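Long-range contacts in aldolase (Escherichia coli, PDB 6VOP), which is of unknown function but belongs to the class II aldolase and adducin N-terminal family, with an AraD-like fold and four chains in its assembly: residues N34-L39 against K94-L99; N43-P48 against Q59-V64; S101-A106 against T187-F192; G131-V136 against N157-L162. The protein carries 2 engineered substitutions. One frame throughout, in Å; residues are numbered along the deposited sequence.

Contact 1 (N34-L39 against K94-L99); sequences NLSLLL and KAVVHL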
# COMPACT_ATOMS: atom_id res chain seq x y z
N ASN A 34 -2.30 5.53 19.26
CA ASN A 34 -1.37 6.12 20.21
C ASN A 34 -0.34 5.08 20.61
O ASN A 34 -0.64 3.88 20.68
CB ASN A 34 -2.10 6.64 21.46
CG ASN A 34 -3.18 5.69 21.94
OD1 ASN A 34 -2.93 4.82 22.76
ND2 ASN A 34 -4.39 5.86 21.42
N LEU A 35 0.88 5.55 20.88
CA LEU A 35 1.98 4.70 21.32
C LEU A 35 2.51 5.19 22.66
O LEU A 35 2.44 6.39 22.97
CB LEU A 35 3.12 4.68 20.30
CG LEU A 35 2.71 4.66 18.84
CD1 LEU A 35 3.92 4.88 17.95
CD2 LEU A 35 2.04 3.34 18.51
N SER A 36 3.06 4.27 23.44
CA SER A 36 3.68 4.62 24.71
C SER A 36 4.78 3.62 25.03
O SER A 36 4.72 2.45 24.65
CB SER A 36 2.65 4.65 25.85
OG SER A 36 2.25 3.34 26.22
N LEU A 37 5.80 4.11 25.74
CA LEU A 37 6.90 3.27 26.21
C LEU A 37 7.27 3.68 27.62
O LEU A 37 6.90 4.75 28.10
CB LEU A 37 8.13 3.36 25.28
CG LEU A 37 8.87 4.69 25.15
CD1 LEU A 37 10.04 4.79 26.12
CD2 LEU A 37 9.34 4.89 23.72
N LEU A 38 8.01 2.80 28.29
CA LEU A 38 8.47 3.04 29.66
C LEU A 38 9.89 3.59 29.62
O LEU A 38 10.79 2.96 29.06
CB LEU A 38 8.42 1.75 30.48
CG LEU A 38 7.12 1.44 31.22
CD1 LEU A 38 7.35 0.38 32.28
CD2 LEU A 38 6.51 2.69 31.82
N LEU A 39 10.08 4.75 30.23
CA LEU A 39 11.41 5.33 30.37
C LEU A 39 12.18 4.61 31.48
O LEU A 39 11.58 3.92 32.31
CB LEU A 39 11.30 6.82 30.68
CG LEU A 39 10.70 7.68 29.56
CD1 LEU A 39 10.11 8.96 30.13
CD2 LEU A 39 11.75 7.99 28.51
N LYS A 94 6.90 -3.17 28.58
CA LYS A 94 7.68 -1.94 28.55
C LYS A 94 7.24 -0.98 27.46
O LYS A 94 7.81 0.11 27.35
CB LYS A 94 9.17 -2.26 28.38
CG LYS A 94 9.72 -3.24 29.39
CD LYS A 94 9.67 -2.68 30.80
CE LYS A 94 10.36 -3.61 31.78
NZ LYS A 94 10.37 -3.06 33.16
N ALA A 95 6.26 -1.35 26.64
CA ALA A 95 5.77 -0.48 25.58
C ALA A 95 4.43 -1.02 25.09
O ALA A 95 4.21 -2.23 25.05
CB ALA A 95 6.76 -0.39 24.41
N VAL A 96 3.55 -0.10 24.71
CA VAL A 96 2.21 -0.43 24.25
C VAL A 96 1.97 0.26 22.91
O VAL A 96 2.16 1.47 22.80
CB VAL A 96 1.13 -0.02 25.27
CG1 VAL A 96 -0.25 -0.40 24.75
CG2 VAL A 96 1.40 -0.67 26.62
N VAL A 97 1.56 -0.52 21.91
CA VAL A 97 1.23 -0.01 20.59
C VAL A 97 -0.25 -0.26 20.35
O VAL A 97 -0.71 -1.41 20.40
CB VAL A 97 2.09 -0.66 19.49
CG1 VAL A 97 1.57 -0.28 18.11
CG2 VAL A 97 3.54 -0.25 19.64
N HIS A 98 -1.00 0.81 20.10
CA HIS A 98 -2.44 0.72 19.87
C HIS A 98 -2.77 1.44 18.57
O HIS A 98 -2.65 2.67 18.49
CB HIS A 98 -3.23 1.32 21.04
CG HIS A 98 -4.68 1.51 20.76
ND1 HIS A 98 -5.44 0.56 20.09
CD2 HIS A 98 -5.53 2.53 21.04
CE1 HIS A 98 -6.68 0.99 19.99
NE2 HIS A 98 -6.76 2.18 20.55
N LEU A 99 -3.18 0.68 17.56
CA LEU A 99 -3.57 1.22 16.27
C LEU A 99 -4.89 0.60 15.84
O LEU A 99 -5.30 -0.45 16.34
CB LEU A 99 -2.50 0.95 15.20
CG LEU A 99 -1.09 1.48 15.46
CD1 LEU A 99 -0.15 1.08 14.33
CD2 LEU A 99 -1.11 2.98 15.64

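Contact 2 (N43-P48 against Q59-V64); sequences NLLATP and QRLSKV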
# COMPACT_ATOMS: atom_id res chain seq x y z
N ASN A 43 8.75 6.33 34.33
CA ASN A 43 7.70 7.17 33.78
C ASN A 43 7.37 6.75 32.35
O ASN A 43 8.10 6.01 31.70
CB ASN A 43 8.12 8.64 33.82
CG ASN A 43 8.22 9.18 35.23
OD1 ASN A 43 7.48 8.77 36.12
ND2 ASN A 43 9.15 10.12 35.44
N LEU A 44 6.24 7.25 31.87
CA LEU A 44 5.73 6.90 30.55
C LEU A 44 6.04 8.00 29.54
O LEU A 44 6.09 9.18 29.87
CB LEU A 44 4.23 6.66 30.59
CG LEU A 44 3.73 5.29 31.06
CD1 LEU A 44 3.84 5.16 32.57
CD2 LEU A 44 2.30 5.09 30.60
N LEU A 45 6.25 7.57 28.29
CA LEU A 45 6.41 8.47 27.16
C LEU A 45 5.36 8.08 26.13
O LEU A 45 5.47 7.03 25.51
CB LEU A 45 7.83 8.37 26.58
CG LEU A 45 8.26 9.41 25.56
CD1 LEU A 45 8.52 10.75 26.22
CD2 LEU A 45 9.51 8.92 24.83
N ALA A 46 4.35 8.92 25.96
CA ALA A 46 3.19 8.58 25.14
C ALA A 46 2.90 9.67 24.12
O ALA A 46 3.23 10.84 24.32
CB ALA A 46 1.94 8.33 26.00
N THR A 47 2.27 9.27 23.02
CA THR A 47 1.87 10.22 22.00
C THR A 47 0.68 11.03 22.49
O THR A 47 -0.24 10.48 23.11
CB THR A 47 1.52 9.51 20.70
OG1 THR A 47 0.34 8.72 20.90
CG2 THR A 47 2.66 8.61 20.28
N PRO A 48 0.66 12.33 22.24
CA PRO A 48 -0.40 13.19 22.79
C PRO A 48 -1.71 13.04 22.02
O PRO A 48 -1.77 12.47 20.93
CB PRO A 48 0.18 14.59 22.65
CG PRO A 48 1.10 14.50 21.48
CD PRO A 48 1.66 13.11 21.50
N GLN A 59 9.74 16.63 21.16
CA GLN A 59 9.79 17.41 22.39
C GLN A 59 8.41 17.78 22.91
O GLN A 59 8.33 18.46 23.94
CB GLN A 59 10.63 18.67 22.18
CG GLN A 59 12.12 18.49 22.43
CD GLN A 59 12.83 17.92 21.24
OE1 GLN A 59 13.65 17.01 21.37
NE2 GLN A 59 12.56 18.47 20.06
N ARG A 60 7.34 17.37 22.24
CA ARG A 60 5.99 17.58 22.73
C ARG A 60 5.30 16.28 23.11
O ARG A 60 4.11 16.29 23.46
CB ARG A 60 5.16 18.33 21.69
CG ARG A 60 5.41 19.83 21.66
CD ARG A 60 4.67 20.55 22.78
NE ARG A 60 5.44 20.58 24.02
CZ ARG A 60 4.97 21.01 25.19
NH1 ARG A 60 3.73 21.46 25.30
NH2 ARG A 60 5.76 21.01 26.27
N LEU A 61 6.02 15.15 23.06
CA LEU A 61 5.47 13.88 23.50
C LEU A 61 5.12 13.94 24.98
O LEU A 61 5.83 14.56 25.78
CB LEU A 61 6.47 12.75 23.24
CG LEU A 61 6.65 12.31 21.78
CD1 LEU A 61 7.83 11.37 21.64
CD2 LEU A 61 5.37 11.66 21.28
N SER A 62 4.01 13.30 25.34
CA SER A 62 3.53 13.36 26.72
C SER A 62 4.43 12.55 27.64
O SER A 62 5.10 11.60 27.23
CB SER A 62 2.10 12.83 26.80
OG SER A 62 1.26 13.48 25.85
N LYS A 63 4.44 12.94 28.92
CA LYS A 63 5.20 12.27 29.96
C LYS A 63 4.27 12.07 31.15
O LYS A 63 3.80 13.05 31.74
CB LYS A 63 6.44 13.08 30.35
CG LYS A 63 7.49 12.32 31.14
CD LYS A 63 8.77 13.13 31.25
CE LYS A 63 9.75 12.51 32.23
NZ LYS A 63 10.88 13.43 32.55
N VAL A 64 3.97 10.82 31.48
CA VAL A 64 3.01 10.48 32.52
C VAL A 64 3.68 9.56 33.54
O VAL A 64 4.41 8.64 33.16
CB VAL A 64 1.75 9.81 31.93
CG1 VAL A 64 0.72 9.55 33.02
CG2 VAL A 64 1.15 10.66 30.83

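Contact 3 (S101-A106 against T187-F192); sequences STWSTA and TAKLIF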
# COMPACT_ATOMS: atom_id res chain seq x y z
N SER A 101 -5.49 -0.63 12.81
CA SER A 101 -5.09 -1.17 11.52
C SER A 101 -6.23 -1.94 10.87
O SER A 101 -7.06 -2.57 11.55
CB SER A 101 -3.87 -2.08 11.69
OG SER A 101 -2.99 -1.56 12.67
N THR A 102 -6.24 -1.91 9.54
CA THR A 102 -7.42 -2.31 8.77
C THR A 102 -7.86 -3.73 9.09
O THR A 102 -9.00 -3.96 9.50
CB THR A 102 -7.12 -2.16 7.27
OG1 THR A 102 -6.64 -0.84 7.00
CG2 THR A 102 -8.38 -2.41 6.46
N TRP A 103 -6.96 -4.70 8.93
CA TRP A 103 -7.36 -6.10 8.99
C TRP A 103 -7.58 -6.59 10.41
O TRP A 103 -8.43 -7.45 10.64
CB TRP A 103 -6.33 -6.96 8.26
CG TRP A 103 -6.08 -6.48 6.87
CD1 TRP A 103 -5.16 -5.56 6.47
CD2 TRP A 103 -6.79 -6.87 5.69
NE1 TRP A 103 -5.23 -5.36 5.12
CE2 TRP A 103 -6.22 -6.16 4.61
CE3 TRP A 103 -7.83 -7.77 5.43
CZ2 TRP A 103 -6.67 -6.31 3.30
CZ3 TRP A 103 -8.27 -7.92 4.13
CH2 TRP A 103 -7.69 -7.19 3.08
N SER A 104 -6.82 -6.07 11.38
CA SER A 104 -7.09 -6.41 12.77
C SER A 104 -8.41 -5.82 13.23
O SER A 104 -9.20 -6.49 13.91
CB SER A 104 -5.94 -5.93 13.66
OG SER A 104 -4.70 -6.21 13.07
N THR A 105 -8.67 -4.56 12.86
CA THR A 105 -9.96 -3.95 13.18
C THR A 105 -11.09 -4.68 12.47
O THR A 105 -12.19 -4.83 13.03
CB THR A 105 -9.96 -2.47 12.80
OG1 THR A 105 -8.78 -1.83 13.32
CG2 THR A 105 -11.19 -1.78 13.37
N ALA A 106 -10.85 -5.14 11.24
CA ALA A 106 -11.87 -5.91 10.53
C ALA A 106 -12.18 -7.21 11.26
O ALA A 106 -13.35 -7.54 11.49
CB ALA A 106 -11.41 -6.19 9.10
N THR A 187 -1.24 -11.39 10.24
CA THR A 187 -1.96 -12.65 10.34
C THR A 187 -3.45 -12.45 10.10
O THR A 187 -4.09 -13.27 9.42
CB THR A 187 -1.71 -13.29 11.70
OG1 THR A 187 -0.34 -13.72 11.76
CG2 THR A 187 -2.61 -14.50 11.91
N ALA A 188 -4.03 -11.38 10.64
CA ALA A 188 -5.42 -11.07 10.34
C ALA A 188 -5.62 -10.79 8.86
O ALA A 188 -6.67 -11.12 8.30
CB ALA A 188 -5.90 -9.88 11.18
N LYS A 189 -4.61 -10.20 8.21
CA LYS A 189 -4.69 -9.96 6.77
C LYS A 189 -4.69 -11.27 6.00
O LYS A 189 -5.39 -11.40 4.99
CB LYS A 189 -3.52 -9.08 6.33
CG LYS A 189 -3.57 -8.64 4.88
CD LYS A 189 -2.43 -7.69 4.56
CE LYS A 189 -2.55 -7.14 3.15
NZ LYS A 189 -1.41 -6.25 2.80
N LEU A 190 -3.93 -12.27 6.46
CA LEU A 190 -3.93 -13.56 5.79
C LEU A 190 -5.26 -14.28 5.97
O LEU A 190 -5.70 -15.01 5.08
CB LEU A 190 -2.79 -14.43 6.31
CG LEU A 190 -1.38 -13.91 6.02
CD1 LEU A 190 -0.34 -14.93 6.46
CD2 LEU A 190 -1.24 -13.57 4.55
N ILE A 191 -5.91 -14.09 7.12
CA ILE A 191 -7.20 -14.74 7.37
C ILE A 191 -8.21 -14.35 6.30
O ILE A 191 -8.85 -15.21 5.68
CB ILE A 191 -7.71 -14.40 8.79
CG1 ILE A 191 -6.89 -15.14 9.84
CG2 ILE A 191 -9.18 -14.74 8.92
CD1 ILE A 191 -7.37 -14.91 11.26
N PHE A 192 -8.36 -13.05 6.06
CA PHE A 192 -9.32 -12.59 5.07
C PHE A 192 -8.89 -12.94 3.65
O PHE A 192 -9.73 -13.19 2.79
CB PHE A 192 -9.55 -11.08 5.23
CG PHE A 192 -10.30 -10.71 6.47
CD1 PHE A 192 -11.69 -10.76 6.50
CD2 PHE A 192 -9.62 -10.33 7.62
CE1 PHE A 192 -12.38 -10.43 7.65
CE2 PHE A 192 -10.31 -9.99 8.77
CZ PHE A 192 -11.70 -10.04 8.79

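Contact 4 (G131-V136 against N157-L162); sequences GNVPLV and NQAFLL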
# COMPACT_ATOMS: atom_id res chain seq x y z
N GLY A 131 1.43 -15.53 21.40
CA GLY A 131 0.65 -16.63 21.97
C GLY A 131 -0.85 -16.44 21.75
O GLY A 131 -1.32 -16.47 20.61
N ASN A 132 -1.58 -16.24 22.84
CA ASN A 132 -3.02 -16.06 22.77
C ASN A 132 -3.37 -14.58 22.61
O ASN A 132 -2.79 -13.72 23.28
CB ASN A 132 -3.70 -16.61 24.02
CG ASN A 132 -3.52 -18.10 24.16
OD1 ASN A 132 -3.30 -18.80 23.18
ND2 ASN A 132 -3.61 -18.59 25.39
N VAL A 133 -4.31 -14.30 21.71
CA VAL A 133 -4.82 -12.95 21.52
C VAL A 133 -6.27 -12.92 22.00
O VAL A 133 -7.18 -13.19 21.20
CB VAL A 133 -4.69 -12.49 20.06
CG1 VAL A 133 -5.08 -11.03 19.94
CG2 VAL A 133 -3.28 -12.73 19.56
N PRO A 134 -6.52 -12.63 23.27
CA PRO A 134 -7.90 -12.62 23.76
C PRO A 134 -8.66 -11.40 23.26
O PRO A 134 -8.09 -10.38 22.85
CB PRO A 134 -7.74 -12.60 25.28
CG PRO A 134 -6.42 -11.94 25.50
CD PRO A 134 -5.55 -12.36 24.34
N LEU A 135 -9.99 -11.51 23.32
CA LEU A 135 -10.89 -10.49 22.83
C LEU A 135 -11.41 -9.66 24.00
O LEU A 135 -11.90 -10.21 24.99
CB LEU A 135 -12.06 -11.12 22.07
CG LEU A 135 -13.18 -10.21 21.59
CD1 LEU A 135 -12.74 -9.44 20.36
CD2 LEU A 135 -14.43 -11.03 21.29
N VAL A 136 -11.30 -8.34 23.87
CA VAL A 136 -11.83 -7.41 24.86
C VAL A 136 -13.21 -6.97 24.37
O VAL A 136 -13.37 -6.69 23.18
CB VAL A 136 -10.89 -6.21 25.07
CG1 VAL A 136 -11.39 -5.29 26.17
CG2 VAL A 136 -9.49 -6.70 25.40
N ASN A 157 -0.89 -12.17 28.94
CA ASN A 157 -1.05 -11.92 27.51
C ASN A 157 -0.32 -10.64 27.15
O ASN A 157 -0.26 -9.70 27.94
CB ASN A 157 -2.53 -11.81 27.11
CG ASN A 157 -3.34 -13.04 27.49
OD1 ASN A 157 -3.14 -14.12 26.93
ND2 ASN A 157 -4.25 -12.88 28.45
N GLN A 158 0.24 -10.61 25.94
CA GLN A 158 0.91 -9.43 25.44
C GLN A 158 0.23 -8.83 24.21
O GLN A 158 0.71 -7.81 23.70
CB GLN A 158 2.38 -9.74 25.11
CG GLN A 158 2.62 -11.12 24.52
CD GLN A 158 4.09 -11.48 24.47
OE1 GLN A 158 4.49 -12.58 24.86
NE2 GLN A 158 4.91 -10.55 24.00
N ALA A 159 -0.87 -9.41 23.74
CA ALA A 159 -1.64 -8.83 22.66
C ALA A 159 -3.12 -9.00 22.96
O ALA A 159 -3.53 -9.97 23.62
CB ALA A 159 -1.30 -9.47 21.30
N PHE A 160 -3.92 -8.05 22.49
CA PHE A 160 -5.35 -8.03 22.77
C PHE A 160 -6.08 -7.44 21.57
O PHE A 160 -5.56 -6.55 20.89
CB PHE A 160 -5.68 -7.22 24.03
CG PHE A 160 -4.77 -7.49 25.18
CD1 PHE A 160 -5.06 -8.48 26.10
CD2 PHE A 160 -3.60 -6.75 25.35
CE1 PHE A 160 -4.22 -8.73 27.17
CE2 PHE A 160 -2.76 -7.00 26.41
CZ PHE A 160 -3.07 -7.99 27.33
N LEU A 161 -7.28 -7.95 21.32
CA LEU A 161 -8.12 -7.45 20.23
C LEU A 161 -9.40 -6.88 20.83
O LEU A 161 -10.24 -7.63 21.35
CB LEU A 161 -8.44 -8.56 19.22
CG LEU A 161 -9.09 -8.06 17.93
CD1 LEU A 161 -8.18 -7.08 17.21
CD2 LEU A 161 -9.46 -9.23 17.03
N LEU A 162 -9.55 -5.56 20.75
CA LEU A 162 -10.74 -4.88 21.25
C LEU A 162 -11.82 -4.90 20.17
O LEU A 162 -11.59 -4.43 19.05
CB LEU A 162 -10.40 -3.44 21.64
CG LEU A 162 -9.78 -3.18 23.02
CD1 LEU A 162 -8.44 -3.89 23.17
CD2 LEU A 162 -9.61 -1.68 23.25

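Contact 1 (N34-L39 against K94-L99)
Asn34 and His98 face each other at one end of an antiparallel strand pair. The amide of Asn34 lies beside the imidazole edge, ND2 3.5 Å from CD2 of His98, with the two planes 65° apart. Strand 34-38 runs against strand 95-99 in a ladder: Asn34 and His98, like Ser36 and Val96, exchange two backbone bonds each, and Val96 N reaches Ser36 O at 2.8 Å. Leu35 and Val97, a non-hydrogen-bonded pair, lie between them; a second, Leu37 with Ala95, follows, and in both the side chains that meet are apolar. CD2 of Leu35 lies against CG1 of Val97 at 3.7 Å, the two side chains alongside and pointing the same way. Leu37 meets the small Ala95 CB to CB at 4.1 Å. Its CG takes the crowded position between backbone N and carbonyl carbon (chi1 65°), which swings the tip off the pair toward Met15 and Leu174. Helices 7-24 and 174-194 cover this greasy face, where branched residues fit well. The other face, bearing Asn34, Ser36, Val96 and His98, looks to helix 80-89, and Ser36 OG is hydrogen-bonded to His83 and Tyr87. The far end is looser: Leu38 N still holds Lys94 O at 2.9 Å, but CD1 of Leu38 merely brushes CD of Lys94 at 4.1 Å, and the lysine is exposed. The bond from ND1 to Pro167 O probably holds the His98 ring beside His100 and His165, consistent with a histidine metal site, vacant in the model, as in class II aldolases.

Contact 2 (N43-P48 against Q59-V64)
Leu44 and Val64 form the first rung of a short antiparallel pair, giving and taking one backbone bond each: Leu44 N reaches Val64 O at 2.6 Å, and Val64 N reaches Leu44 O at 3.1 Å. In the second, Ala46 N meets Ser62 O at 3.1 Å and Ser62 N meets Ala46 O at 2.8 Å. The outward backbone groups are used too: Leu45 N bonds to Leu37 O, and the backbone of Lys63 to Leu71 and Ser72 of strand 70-72. These two strands thus sit inside the antiparallel part of the mixed AraD-like sheet, each with a neighbour on its other edge. Leu45 and Lys63 share one face. With CG anti to the backbone N (chi1 -169°) the side chain of Leu45 crosses that of Leu61 at about a right angle, CD1 4.1 Å from CB of Leu61, under helix 7-24. Pro48, just past the strand and lacking an N-H, follows the last rung: its CD rests 4.0 Å from CD2 of Leu61, and its CB lies 3.6 Å from Ser62 OG. That hydroxyl bonds to Asp74 O, while Arg60 NH1 makes a salt bridge to the carboxylate of Asp74. Thr47 OG1, buried, bonds to Leu35 N.

Contact 3 (S101-A106 against T187-F192)
Trp103 lays the face of its indole over the aliphatic chain of Lys189. CG of the lysine stands almost straight above the five-membered ring, 3.6 Å from its centroid, in a CH-pi contact, while CD lies 3.7 Å from NE1 of Trp103. CG of Lys189 is anti to the backbone N (chi1 -174°), and the chain runs on extended, so its methylenes follow the indole. The benzo edge of the tryptophan turns to Phe192, about one turn on from Ala188 and Lys189: CZ3 lies 3.6 Å from CB of Phe192, the two rings inclined at 47°. Helix 102-106 and helix 187-192 cross here at 69°, with axes 8.1 Å apart. Such close approach suits alanine, and CB of Ala188 sits 3.5 Å from the carbonyl O of Trp103. In the AraD-like fold the contact joins the short helix after strand 95-99 to the long helix 174-194, at the subunit interfaces: Ile193 of a second subunit packs on Trp103, and Thr102 of a third touches Lys189. Glu185, about a turn before Lys189, bonds Ser104 OG through OE1 and the backbone N of Trp103 through OE2. CB of Ala106 meets the tip of the Phe192 ring, 3.9 Å from CZ.

Contact 4 (G131-V136 against N157-L162)
Pro134 points its ring at two side chains of the neighbouring segment. It meets Asn157 tip to tip, CG 3.8 Å from ND2, and crosses Phe160 obliquely, the same CG 3.8 Å from CD1 of Phe160. ND2 of Asn157 is also bonded to Leu153 O. Val136 and Leu162 lie side by side and point the same way, CG2 of the valine 3.7 Å from CD1 of the leucine. CB of Phe160 also comes near CG2 of Val136, while chi1 of -44°, with CG anti to the carbonyl carbon, takes the ring to Pro134. On the opposite face, Val133 sets CG1 4.2 Å from CB of Leu161 and CG2 against Ala159. Apolar residues fit both faces, which are largely buried. The backbone supplies two bonds, Leu161 N to Pro134 O at 3.0 Å and Val136 N to Leu161 O at 2.8 Å, the first nearly straight at 170°. Having no N-H, Pro134 cannot carry the ladder back to Ala159 O; its CD lies 3.2 Å from that oxygen. Leu150 of helix 144-153 packs on Val136 and Phe160, as expected of a beta-alpha-beta crossover with parallel strands 135-136 and 159-162 and the helix over one face.

How the contacts relate
From the N terminus, strand 33-38 opens the loop of contact 1, and the chain soon turns back along 43-48, which pairs with 59-64 to close contact 2 within that larger loop. The two share a sheet, Leu35 O lying 2.9 Å from Thr47 N. Strand 95-99 then closes contact 1, and the next helix starts contact 3, whose partner comes only in helix 174-194. The excursion between includes contact 4, a shorter loop lying wholly within it and touching it where Ser104 O meets CD1 of Leu161. No loops cross. Contacts 1, 2 and 4 build one sheet, contacts 2 and 4 on opposite sides of the chain's centre; contact 3 joins helices.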